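PDB 6EZR: beta-N-acetylglucosaminidase Nag2 from Vibrio harveyi, which probably hydrolyses terminal non-reducing N-acetyl-D-hexosamine residues from N-acetyl-beta-D-hexosaminides, as a member of glycosyl hydrolase family 20. Local coordinates for residues R308-S313 with Y345-I350; E280-L285 with R351-F356. All coordinates share one frame; numbering follows the deposited sequence.

Interaction 1. Residues R308-S313 with Y345-I350; sequences RVEIKS and YTQEEI
Arg308 and Glu310 hold the Tyr345 backbone from both of its polar ends. Tyr345 N donates to Arg308 O at 2.6 Å, and Tyr345 O accepts from Glu310 N at 3.1 Å. Together these make a single beta bridge centred on Val309 and Tyr345. One residue further on, side chains take over. Glu310 reaches the first turn of helix 347-358 because its chain runs straight out from a CG set opposite the backbone N (chi1 -177°); there OE1 accepts from Gln347 N at 3.0 Å on the anti side of the carboxylate, in an almost straight bond. Gln347 answers across it: its NE2 gives a 2.7 Å bond to Glu310 O, which lies in the amide plane, and also bonds Glu422, so that amide nitrogen has two acceptors. The Glu310 carboxylate and Gln347 amide planes stand 73° apart. The helix start is closed by a capping box: Glu349 N donates to Thr346 OG1, the N-cap, while Thr346 N donates back to Glu349 OE1 at 2.8 Å. Hence the amides of Thr346, Gln347 and Glu349 are all met by side-chain oxygens. Beside these polar groups, Val309 CG2 meets Ile350 CD1 at 3.7 Å. The Arg308 guanidinium leads away to the carbonyls of Cys272, Ala273 and Gly343, and the Tyr345 hydroxyl bonds His277 O. The Arg308 side chain lies about 7 Å from that of Arg274, which binds N-acetyl-D-glucosamine. In the TIM-barrel catalytic domain, the contact ties the loop after strand 306-307 to the N-terminus of helix 347-358; helix 410-426 packs on Val309 and Ile350, and Tyr345 rests against helix 279-291 and Leu301 of strand 296-303.

Interaction 2. Residues E280-L285 with R351-F356; sequences EQVKRL and RDVIAF
Lys283 sets CG anti to its carbonyl carbon (chi1 -71°) and then runs fully extended, while Asp352 and Phe356, one turn apart on the facing helix, both turn CG anti to the backbone N. These choices let the lysine meet both residues with different parts of one chain. Its tip makes a salt bridge, Lys283 NZ to Asp352 OD2 at 2.7 Å, approaching on the syn side of the carboxylate but somewhat out of its plane. Its root lies over one face of the Phe356 ring: Lys283 CB stands 4.0 Å from the ring centroid, 17° off the normal, a CH-pi contact displaced toward the CE1-CZ rim. Lys283 CG adds to this at 4.1 Å from Phe356 CD1. The same rim runs up to the lysine's backbone, with Phe356 CE1 3.1 Å from Lys283 O, a close approach that brings the ring right against the neighbouring helix. Phe356 also has a cation-pi partner in Arg360. On the inner side the chemistry turns apolar: Val282 CG1 touches Val353 CG1 at 4.1 Å, the two side chains crossing at about a right angle. The axes of the short helical segments pass 10.3 Å apart and point the same way, only 13° from parallel, as expected for successive outer helices of a TIM barrel. Val353 also packs on Val279 and Ile286 of helix 279-291, while Val282 reaches inward to Leu270 of strand 265-271, placing this seam of two helices against the barrel wall.

How the interactions relate
Helix 347-358 serves both interactions, its N-terminal turn in interaction 1 and its next turns in interaction 2. Interaction 1 is mostly buried and polar, built on backbone groups and helix-start amides met by side-chain oxygens, with a small apolar floor; interaction 2 is partly buried and grades from a valine pair inside to a salt bridge at the exposed edge. The first fixes a loop to the helix start near the sugar-binding end of the barrel, whereas the second joins two neighbouring barrel helices away from the annotated sites. They meet directly where the Tyr345 hydroxyl packs on Val282, and Lys312 and Arg351 bring like charges close.

Interaction 1. Residues R308-S313 with Y345-I350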
# COMPACT_ATOMS: atom_id res chain seq x y z
N ARG A 308 -8.08 -11.68 -1.38
CA ARG A 308 -8.87 -11.05 -0.30
C ARG A 308 -10.30 -10.64 -0.61
O ARG A 308 -10.97 -10.09 0.28
CB ARG A 308 -8.12 -9.82 0.23
CG ARG A 308 -6.67 -10.07 0.60
CD ARG A 308 -6.53 -11.14 1.65
NE ARG A 308 -5.16 -11.27 2.13
CZ ARG A 308 -4.69 -12.30 2.85
NH1 ARG A 308 -5.47 -13.32 3.17
NH2 ARG A 308 -3.42 -12.29 3.24
N VAL A 309 -10.77 -10.91 -1.83
CA VAL A 309 -12.09 -10.48 -2.28
C VAL A 309 -12.97 -11.69 -2.64
O VAL A 309 -12.62 -12.50 -3.51
CB VAL A 309 -12.02 -9.41 -3.42
CG1 VAL A 309 -11.13 -9.84 -4.58
CG2 VAL A 309 -13.41 -9.06 -3.94
N GLU A 310 -14.10 -11.79 -1.95
CA GLU A 310 -15.09 -12.85 -2.16
C GLU A 310 -15.65 -12.80 -3.58
O GLU A 310 -16.23 -11.79 -3.99
CB GLU A 310 -16.24 -12.71 -1.16
CG GLU A 310 -17.28 -13.82 -1.24
CD GLU A 310 -18.44 -13.64 -0.27
OE1 GLU A 310 -18.97 -12.51 -0.16
OE2 GLU A 310 -18.82 -14.63 0.38
N ILE A 311 -15.46 -13.90 -4.31
CA ILE A 311 -16.09 -14.10 -5.62
C ILE A 311 -17.10 -15.23 -5.41
O ILE A 311 -16.71 -16.38 -5.20
CB ILE A 311 -15.05 -14.45 -6.71
CG1 ILE A 311 -13.91 -13.41 -6.76
CG2 ILE A 311 -15.71 -14.58 -8.08
CD1 ILE A 311 -14.32 -12.00 -7.14
N LYS A 312 -18.38 -14.89 -5.46
CA LYS A 312 -19.47 -15.84 -5.15
C LYS A 312 -19.52 -17.08 -6.06
O LYS A 312 -19.90 -18.16 -5.60
CB LYS A 312 -20.83 -15.13 -5.12
CG LYS A 312 -21.20 -14.61 -3.74
CD LYS A 312 -22.16 -13.44 -3.77
CE LYS A 312 -22.67 -13.13 -2.37
NZ LYS A 312 -23.18 -11.74 -2.21
N SER A 313 -19.14 -16.91 -7.33
CA SER A 313 -19.10 -18.00 -8.31
C SER A 313 -17.87 -18.91 -8.21
O SER A 313 -17.88 -20.02 -8.74
CB SER A 313 -19.18 -17.44 -9.73
OG SER A 313 -18.06 -16.62 -10.01
N TYR A 345 -12.34 -10.03 2.53
CA TYR A 345 -13.49 -9.13 2.60
C TYR A 345 -14.68 -9.79 1.90
O TYR A 345 -14.55 -10.25 0.76
CB TYR A 345 -13.18 -7.78 1.96
CG TYR A 345 -11.88 -7.19 2.45
CD1 TYR A 345 -11.74 -6.78 3.77
CD2 TYR A 345 -10.77 -7.08 1.60
CE1 TYR A 345 -10.54 -6.24 4.23
CE2 TYR A 345 -9.57 -6.55 2.05
CZ TYR A 345 -9.45 -6.14 3.37
OH TYR A 345 -8.25 -5.62 3.82
N THR A 346 -15.82 -9.85 2.58
CA THR A 346 -17.04 -10.33 1.96
C THR A 346 -17.54 -9.23 1.04
O THR A 346 -17.15 -8.06 1.19
CB THR A 346 -18.13 -10.71 2.99
OG1 THR A 346 -18.55 -9.54 3.71
CG2 THR A 346 -17.60 -11.75 3.97
N GLN A 347 -18.39 -9.59 0.08
CA GLN A 347 -19.01 -8.60 -0.81
C GLN A 347 -19.87 -7.57 -0.04
O GLN A 347 -19.90 -6.40 -0.40
CB GLN A 347 -19.82 -9.28 -1.92
CG GLN A 347 -18.99 -10.24 -2.79
CD GLN A 347 -19.47 -10.39 -4.23
OE1 GLN A 347 -20.59 -10.00 -4.58
NE2 GLN A 347 -18.62 -10.97 -5.07
N GLU A 348 -20.54 -8.02 1.03
CA GLU A 348 -21.30 -7.13 1.94
C GLU A 348 -20.40 -6.13 2.68
O GLU A 348 -20.74 -4.96 2.79
CB GLU A 348 -22.11 -7.95 2.96
CG GLU A 348 -22.73 -7.12 4.09
CD GLU A 348 -23.82 -7.84 4.86
OE1 GLU A 348 -23.62 -9.02 5.22
OE2 GLU A 348 -24.87 -7.22 5.13
N GLU A 349 -19.27 -6.62 3.20
CA GLU A 349 -18.25 -5.76 3.82
C GLU A 349 -17.73 -4.73 2.82
O GLU A 349 -17.65 -3.54 3.13
CB GLU A 349 -17.09 -6.59 4.39
CG GLU A 349 -17.38 -7.28 5.72
CD GLU A 349 -16.37 -8.37 6.09
OE1 GLU A 349 -15.75 -8.96 5.19
OE2 GLU A 349 -16.21 -8.65 7.31
N ILE A 350 -17.40 -5.18 1.60
CA ILE A 350 -16.91 -4.29 0.54
C ILE A 350 -17.94 -3.20 0.19
O ILE A 350 -17.55 -2.05 -0.01
CB ILE A 350 -16.46 -5.08 -0.72
CG1 ILE A 350 -15.09 -5.71 -0.46
CG2 ILE A 350 -16.35 -4.20 -1.96
CD1 ILE A 350 -14.81 -6.93 -1.31

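Interaction 2. Residues E280-L285 with R351-F356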
# COMPACT_ATOMS: atom_id res chain seq x y z
N GLU A 280 -12.33 -2.72 9.71
CA GLU A 280 -12.25 -1.61 10.65
C GLU A 280 -11.01 -0.73 10.43
O GLU A 280 -11.10 0.49 10.56
CB GLU A 280 -12.30 -2.11 12.11
CG GLU A 280 -13.62 -2.77 12.51
CD GLU A 280 -13.59 -4.30 12.44
OE1 GLU A 280 -13.79 -4.95 13.49
OE2 GLU A 280 -13.35 -4.86 11.34
N GLN A 281 -9.88 -1.34 10.09
CA GLN A 281 -8.66 -0.57 9.79
C GLN A 281 -8.67 0.11 8.42
O GLN A 281 -8.14 1.21 8.28
CB GLN A 281 -7.43 -1.45 9.96
CG GLN A 281 -7.13 -1.78 11.41
CD GLN A 281 -7.00 -0.54 12.31
OE1 GLN A 281 -6.25 0.39 11.99
NE2 GLN A 281 -7.73 -0.53 13.42
N VAL A 282 -9.28 -0.53 7.42
CA VAL A 282 -9.44 0.08 6.10
C VAL A 282 -10.31 1.35 6.20
O VAL A 282 -9.89 2.41 5.72
CB VAL A 282 -9.99 -0.95 5.08
CG1 VAL A 282 -10.34 -0.31 3.74
CG2 VAL A 282 -8.96 -2.04 4.84
N LYS A 283 -11.47 1.25 6.85
CA LYS A 283 -12.37 2.41 7.07
C LYS A 283 -11.67 3.54 7.81
O LYS A 283 -11.77 4.71 7.43
CB LYS A 283 -13.59 2.03 7.91
CG LYS A 283 -14.62 1.15 7.23
CD LYS A 283 -15.76 0.89 8.20
CE LYS A 283 -16.95 0.24 7.54
NZ LYS A 283 -18.18 0.47 8.35
N ARG A 284 -10.99 3.17 8.90
CA ARG A 284 -10.17 4.10 9.66
C ARG A 284 -9.18 4.82 8.75
O ARG A 284 -9.10 6.05 8.78
CB ARG A 284 -9.43 3.38 10.78
CG ARG A 284 -8.70 4.29 11.75
CD ARG A 284 -8.18 3.49 12.93
NE ARG A 284 -7.14 4.19 13.69
CZ ARG A 284 -5.84 4.21 13.38
NH1 ARG A 284 -5.36 3.59 12.30
NH2 ARG A 284 -5.00 4.87 14.17
N LEU A 285 -8.47 4.06 7.91
CA LEU A 285 -7.49 4.66 7.00
C LEU A 285 -8.15 5.52 5.92
O LEU A 285 -7.66 6.61 5.63
CB LEU A 285 -6.60 3.60 6.36
CG LEU A 285 -5.55 4.11 5.36
CD1 LEU A 285 -4.61 5.16 5.94
CD2 LEU A 285 -4.76 2.92 4.84
N ARG A 351 -19.22 -3.56 0.11
CA ARG A 351 -20.29 -2.58 -0.13
C ARG A 351 -20.33 -1.54 0.99
O ARG A 351 -20.48 -0.35 0.73
CB ARG A 351 -21.66 -3.26 -0.23
CG ARG A 351 -21.97 -3.83 -1.60
CD ARG A 351 -23.34 -4.49 -1.65
NE ARG A 351 -23.33 -5.58 -2.63
CZ ARG A 351 -23.33 -6.89 -2.37
NH1 ARG A 351 -23.37 -7.37 -1.12
NH2 ARG A 351 -23.31 -7.76 -3.38
N ASP A 352 -20.19 -2.02 2.21
CA ASP A 352 -20.19 -1.14 3.37
C ASP A 352 -18.98 -0.18 3.37
O ASP A 352 -19.12 1.00 3.69
CB ASP A 352 -20.24 -1.98 4.65
CG ASP A 352 -20.53 -1.14 5.87
OD1 ASP A 352 -21.63 -0.55 5.93
OD2 ASP A 352 -19.65 -1.07 6.75
N VAL A 353 -17.80 -0.69 2.99
CA VAL A 353 -16.59 0.15 2.82
C VAL A 353 -16.73 1.17 1.68
O VAL A 353 -16.29 2.32 1.81
CB VAL A 353 -15.33 -0.73 2.60
CG1 VAL A 353 -14.11 0.12 2.23
CG2 VAL A 353 -15.03 -1.55 3.85
N ILE A 354 -17.31 0.73 0.57
CA ILE A 354 -17.59 1.62 -0.56
C ILE A 354 -18.50 2.79 -0.15
O ILE A 354 -18.19 3.95 -0.45
CB ILE A 354 -18.20 0.85 -1.76
CG1 ILE A 354 -17.12 -0.03 -2.41
CG2 ILE A 354 -18.76 1.82 -2.81
CD1 ILE A 354 -17.67 -1.15 -3.26
N ALA A 355 -19.59 2.49 0.54
CA ALA A 355 -20.55 3.50 1.00
C ALA A 355 -19.92 4.46 1.99
O ALA A 355 -20.16 5.67 1.95
CB ALA A 355 -21.77 2.84 1.62
N PHE A 356 -19.14 3.90 2.91
CA PHE A 356 -18.37 4.68 3.88
C PHE A 356 -17.38 5.63 3.18
O PHE A 356 -17.24 6.80 3.58
CB PHE A 356 -17.65 3.72 4.83
CG PHE A 356 -16.73 4.40 5.80
CD1 PHE A 356 -15.42 4.71 5.43
CD2 PHE A 356 -17.16 4.71 7.08
CE1 PHE A 356 -14.57 5.34 6.32
CE2 PHE A 356 -16.30 5.34 7.98
CZ PHE A 356 -15.00 5.65 7.60